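Long-range contact in soluble lytic transglycosylase B3 (Pseudomonas aeruginosa, PDB 5ANZ), which binds a calcium ion and probably cleaves the glycan strands of peptidoglycan as a lytic transglycosylase: residues Y99-Q113 and A331-F343. Sequence-based numbering, arbitrary orientation.
Sequences YLEGALDPLRVRQGQ and AYALAVGLLADSF
Leu-104 packs on Leu-338 and Leu-339 where one helix of the lysozyme-like transglycosylase domain, 331-343, meets two successive helices, 99-103 and 106-113. Because the chain turns between these two, helix 331-343 meets the first at 39° and the second at 61°; the two crossings show how a helix break lets two short helices pack on one neighbour at different angles. At the turn, Leu-104 divides its methyls: CD1 lies on Leu-338 CB, while CD2 presses on the backbone, 3.5 Å from Leu-339 N. One turn earlier, Leu-100 is a knob in the hole formed by Ala-331, Leu-334, Ala-335 and Leu-338, and beside it Ala-103 CB meets Ala-335 CB at 3.7 Å. Tyr-99 points its ring edge at Ala-331 O, with CE2 3.6 Å away, and rests its OH against CA and CB of Tyr-332, a neighbour of the N-acetyl-D-glucosamine-binding Tyr-326.

Beyond the turn the ring of Phe-343 takes over. With CG beside its own backbone N, Leu-339 O of the same helix lies over the ring centre, and CE1 reaches Gly-112 CA at 3.7 Å, where glycine, having no CB, lets the ring approach. The hydrogen bond between the segments is nearly straight (167°): Gln-113 NE2 reaches Phe-343 O at 3.0 Å, from above the carbonyl plane.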
loop_
_atom_site.group_PDB
_atom_site.type_symbol
_atom_site.label_atom_id
_atom_site.label_comp_id
_atom_site.label_asym_id
_atom_site.label_seq_id
_atom_site.Cartn_x
_atom_site.Cartn_y
_atom_site.Cartn_z
ATOM N N TYR A 99 -1.559 12.473 -6.288
ATOM C CA TYR A 99 -0.800 11.473 -5.548
ATOM C C TYR A 99 0.354 10.929 -6.381
ATOM O O TYR A 99 1.498 10.864 -5.922
ATOM C CB TYR A 99 -1.706 10.332 -5.118
ATOM C CG TYR A 99 -0.969 9.195 -4.451
ATOM C CD1 TYR A 99 -0.545 9.296 -3.133
ATOM C CD2 TYR A 99 -0.703 8.012 -5.135
ATOM C CE1 TYR A 99 0.121 8.255 -2.515
ATOM C CE2 TYR A 99 -0.039 6.962 -4.521
ATOM C CZ TYR A 99 0.368 7.088 -3.214
ATOM O OH TYR A 99 1.038 6.053 -2.598
ATOM N N LEU A 100 0.046 10.549 -7.618
ATOM C CA LEU A 100 1.048 9.993 -8.511
ATOM C C LEU A 100 2.108 11.025 -8.869
ATOM O O LEU A 100 3.281 10.683 -9.018
ATOM C CB LEU A 100 0.398 9.459 -9.793
ATOM C CG LEU A 100 -0.391 8.165 -9.611
ATOM C CD1 LEU A 100 -1.157 7.817 -10.886
ATOM C CD2 LEU A 100 0.567 7.044 -9.221
ATOM N N GLU A 101 1.692 12.279 -9.022
ATOM C CA GLU A 101 2.632 13.343 -9.366
ATOM C C GLU A 101 3.676 13.490 -8.260
ATOM O O GLU A 101 4.854 13.728 -8.534
ATOM C CB GLU A 101 1.904 14.671 -9.593
ATOM C CG GLU A 101 2.743 15.730 -10.279
ATOM C CD GLU A 101 2.009 17.049 -10.433
ATOM O OE1 GLU A 101 1.243 17.421 -9.519
ATOM O OE2 GLU A 101 2.196 17.712 -11.474
ATOM N N GLY A 102 3.234 13.341 -7.014
ATOM C CA GLY A 102 4.133 13.358 -5.871
ATOM C C GLY A 102 5.010 12.114 -5.790
ATOM O O GLY A 102 6.222 12.203 -5.564
ATOM N N ALA A 103 4.401 10.944 -5.965
ATOM C CA ALA A 103 5.138 9.678 -5.907
ATOM C C ALA A 103 6.228 9.584 -6.981
ATOM O O ALA A 103 7.319 9.052 -6.736
ATOM C CB ALA A 103 4.165 8.497 -6.046
ATOM N N LEU A 104 5.923 10.111 -8.165
ATOM C CA LEU A 104 6.813 10.006 -9.322
ATOM C C LEU A 104 7.627 11.280 -9.520
ATOM O O LEU A 104 8.114 11.544 -10.626
ATOM C CB LEU A 104 6.004 9.692 -10.582
ATOM C CG LEU A 104 5.121 8.445 -10.424
ATOM C CD1 LEU A 104 4.235 8.243 -11.647
ATOM C CD2 LEU A 104 6.010 7.237 -10.195
ATOM N N ASP A 105 7.772 12.061 -8.453
ATOM C CA ASP A 105 8.562 13.292 -8.545
ATOM C C ASP A 105 9.930 12.949 -9.116
ATOM O O ASP A 105 10.553 11.974 -8.681
ATOM C CB ASP A 105 8.709 13.956 -7.182
ATOM C CG ASP A 105 9.288 15.351 -7.278
ATOM O OD1 ASP A 105 10.499 15.477 -7.556
ATOM O OD2 ASP A 105 8.534 16.327 -7.075
ATOM N N PRO A 106 10.407 13.734 -10.095
ATOM C CA PRO A 106 11.722 13.461 -10.686
ATOM C C PRO A 106 12.819 13.315 -9.630
ATOM O O PRO A 106 13.784 12.608 -9.833
ATOM C CB PRO A 106 11.977 14.693 -11.570
ATOM C CG PRO A 106 10.612 15.178 -11.919
ATOM C CD PRO A 106 9.747 14.898 -10.716
ATOM N N LEU A 107 12.678 14.003 -8.506
ATOM C CA LEU A 107 13.679 13.869 -7.459
ATOM C C LEU A 107 13.691 12.441 -6.881
ATOM O O LEU A 107 14.763 11.895 -6.596
ATOM C CB LEU A 107 13.430 14.905 -6.365
ATOM C CG LEU A 107 13.516 16.338 -6.907
ATOM C CD1 LEU A 107 12.944 17.351 -5.914
ATOM C CD2 LEU A 107 14.960 16.686 -7.278
ATOM N N ARG A 108 12.520 11.824 -6.742
ATOM C CA ARG A 108 12.471 10.450 -6.234
ATOM C C ARG A 108 12.966 9.474 -7.297
ATOM O O ARG A 108 13.619 8.478 -6.985
ATOM C CB ARG A 108 11.064 10.053 -5.775
ATOM C CG ARG A 108 11.014 8.616 -5.198
ATOM C CD ARG A 108 9.733 8.306 -4.394
ATOM N NE ARG A 108 9.661 9.100 -3.164
ATOM C CZ ARG A 108 8.931 10.202 -3.017
ATOM N NH1 ARG A 108 8.180 10.644 -4.018
ATOM N NH2 ARG A 108 8.950 10.866 -1.865
ATOM N N VAL A 109 12.643 9.740 -8.555
ATOM C CA VAL A 109 13.133 8.878 -9.633
ATOM C C VAL A 109 14.654 8.906 -9.660
ATOM O O VAL A 109 15.315 7.864 -9.678
ATOM C CB VAL A 109 12.598 9.323 -11.018
ATOM C CG1 VAL A 109 13.198 8.481 -12.144
ATOM C CG2 VAL A 109 11.070 9.288 -11.039
ATOM N N ARG A 110 15.237 10.104 -9.657
ATOM C CA ARG A 110 16.682 10.158 -9.757
ATOM C C ARG A 110 17.348 9.580 -8.509
ATOM O O ARG A 110 18.401 8.958 -8.626
ATOM C CB ARG A 110 17.171 11.584 -10.017
ATOM C CG ARG A 110 17.011 12.549 -8.890
ATOM C CD ARG A 110 17.571 13.904 -9.323
ATOM N NE ARG A 110 17.775 14.787 -8.185
ATOM C CZ ARG A 110 18.351 15.977 -8.261
ATOM N NH1 ARG A 110 18.786 16.430 -9.427
ATOM N NH2 ARG A 110 18.498 16.708 -7.166
ATOM N N GLN A 111 16.736 9.733 -7.330
ATOM C CA GLN A 111 17.354 9.161 -6.124
ATOM C C GLN A 111 17.352 7.632 -6.215
ATOM O O GLN A 111 18.315 6.981 -5.803
ATOM C CB GLN A 111 16.636 9.608 -4.844
ATOM C CG GLN A 111 16.966 11.001 -4.349
ATOM C CD GLN A 111 16.184 11.371 -3.089
ATOM O OE1 GLN A 111 15.111 10.821 -2.821
ATOM N NE2 GLN A 111 16.723 12.305 -2.312
ATOM N N GLY A 112 16.285 7.070 -6.777
ATOM C CA GLY A 112 16.196 5.625 -6.962
ATOM C C GLY A 112 17.216 5.119 -7.971
ATOM O O GLY A 112 17.822 4.061 -7.801
ATOM N N GLN A 113 17.418 5.876 -9.044
ATOM C CA GLN A 113 18.454 5.523 -10.003
ATOM C C GLN A 113 19.827 5.554 -9.343
ATOM O O GLN A 113 20.695 4.727 -9.657
ATOM C CB GLN A 113 18.424 6.468 -11.199
ATOM C CG GLN A 113 17.190 6.262 -12.068
ATOM C CD GLN A 113 16.966 7.406 -13.037
ATOM O OE1 GLN A 113 17.356 8.545 -12.767
ATOM N NE2 GLN A 113 16.359 7.105 -14.187
ATOM N N ALA A 331 -3.851 2.806 -5.723
ATOM C CA ALA A 331 -3.053 3.993 -6.069
ATOM C C ALA A 331 -1.571 3.761 -5.710
ATOM O O ALA A 331 -0.666 4.048 -6.498
ATOM C CB ALA A 331 -3.580 5.220 -5.370
ATOM N N TYR A 332 -1.342 3.225 -4.522
ATOM C CA TYR A 332 0.010 2.865 -4.093
ATOM C C TYR A 332 0.662 1.892 -5.049
ATOM O O TYR A 332 1.804 2.077 -5.467
ATOM C CB TYR A 332 -0.032 2.255 -2.695
ATOM C CG TYR A 332 1.282 1.620 -2.257
ATOM C CD1 TYR A 332 1.576 0.298 -2.570
ATOM C CD2 TYR A 332 2.205 2.327 -1.498
ATOM C CE1 TYR A 332 2.760 -0.299 -2.147
ATOM C CE2 TYR A 332 3.393 1.738 -1.077
ATOM C CZ TYR A 332 3.662 0.428 -1.416
ATOM O OH TYR A 332 4.828 -0.179 -0.991
ATOM N N ALA A 333 -0.060 0.833 -5.406
ATOM C CA ALA A 333 0.543 -0.191 -6.250
ATOM C C ALA A 333 0.803 0.357 -7.652
ATOM O O ALA A 333 1.823 0.038 -8.255
ATOM C CB ALA A 333 -0.339 -1.448 -6.294
ATOM N N LEU A 334 -0.080 1.227 -8.145
ATOM C CA LEU A 334 0.175 1.876 -9.435
ATOM C C LEU A 334 1.435 2.746 -9.359
ATOM O O LEU A 334 2.285 2.705 -10.275
ATOM C CB LEU A 334 -1.047 2.707 -9.856
ATOM C CG LEU A 334 -0.975 3.384 -11.222
ATOM C CD1 LEU A 334 -0.684 2.382 -12.324
ATOM C CD2 LEU A 334 -2.316 4.081 -11.467
ATOM N N ALA A 335 1.584 3.482 -8.253
ATOM C CA ALA A 335 2.771 4.326 -8.049
ATOM C C ALA A 335 4.034 3.485 -8.033
ATOM O O ALA A 335 5.033 3.837 -8.662
ATOM C CB ALA A 335 2.671 5.133 -6.753
ATOM N N VAL A 336 4.016 2.382 -7.284
ATOM C CA VAL A 336 5.181 1.501 -7.279
ATOM C C VAL A 336 5.556 1.012 -8.674
ATOM O O VAL A 336 6.715 1.052 -9.058
ATOM C CB VAL A 336 4.947 0.291 -6.359
ATOM C CG1 VAL A 336 6.054 -0.738 -6.530
ATOM C CG2 VAL A 336 4.885 0.763 -4.916
ATOM N N GLY A 337 4.577 0.539 -9.436
ATOM C CA GLY A 337 4.867 0.040 -10.772
ATOM C C GLY A 337 5.429 1.115 -11.691
ATOM O O GLY A 337 6.415 0.901 -12.395
ATOM N N LEU A 338 4.783 2.278 -11.683
ATOM C CA LEU A 338 5.261 3.392 -12.518
ATOM C C LEU A 338 6.621 3.933 -12.064
ATOM O O LEU A 338 7.430 4.367 -12.886
ATOM C CB LEU A 338 4.241 4.535 -12.536
ATOM C CG LEU A 338 2.905 4.220 -13.219
ATOM C CD1 LEU A 338 1.900 5.322 -12.923
ATOM C CD2 LEU A 338 3.089 4.041 -14.738
ATOM N N LEU A 339 6.882 3.919 -10.759
ATOM C CA LEU A 339 8.197 4.344 -10.286
ATOM C C LEU A 339 9.279 3.366 -10.764
ATOM O O LEU A 339 10.342 3.771 -11.242
ATOM C CB LEU A 339 8.220 4.452 -8.761
ATOM C CG LEU A 339 9.549 4.896 -8.156
ATOM C CD1 LEU A 339 10.012 6.259 -8.699
ATOM C CD2 LEU A 339 9.395 4.960 -6.638
ATOM N N ALA A 340 9.010 2.069 -10.619
ATOM C CA ALA A 340 9.959 1.069 -11.104
ATOM C C ALA A 340 10.204 1.264 -12.591
ATOM O O ALA A 340 11.344 1.260 -13.041
ATOM C CB ALA A 340 9.435 -0.335 -10.833
ATOM N N ASP A 341 9.127 1.477 -13.351
ATOM C CA ASP A 341 9.287 1.748 -14.791
ATOM C C ASP A 341 10.108 3.016 -15.069
ATOM O O ASP A 341 10.891 3.085 -16.021
ATOM C CB ASP A 341 7.917 1.915 -15.457
ATOM C CG ASP A 341 7.115 0.622 -15.525
ATOM O OD1 ASP A 341 7.656 -0.456 -15.195
ATOM O OD2 ASP A 341 5.938 0.698 -15.960
ATOM N N SER A 342 9.893 4.035 -14.247
ATOM C CA SER A 342 10.573 5.319 -14.434
ATOM C C SER A 342 12.091 5.214 -14.333
ATOM O O SER A 342 12.822 5.983 -14.944
ATOM C CB SER A 342 10.080 6.333 -13.403
ATOM O OG SER A 342 8.701 6.610 -13.541
ATOM N N PHE A 343 12.584 4.270 -13.539
ATOM C CA PHE A 343 14.034 4.152 -13.406
ATOM C C PHE A 343 14.704 3.860 -14.749
ATOM O O PHE A 343 15.844 4.239 -14.962
ATOM C CB PHE A 343 14.410 3.053 -12.403
ATOM C CG PHE A 343 13.910 3.292 -11.002
ATOM C CD1 PHE A 343 13.824 4.567 -10.467
ATOM C CD2 PHE A 343 13.552 2.204 -10.202
ATOM C CE1 PHE A 343 13.366 4.765 -9.165
ATOM C CE2 PHE A 343 13.079 2.379 -8.889
ATOM C CZ PHE A 343 12.993 3.654 -8.360
#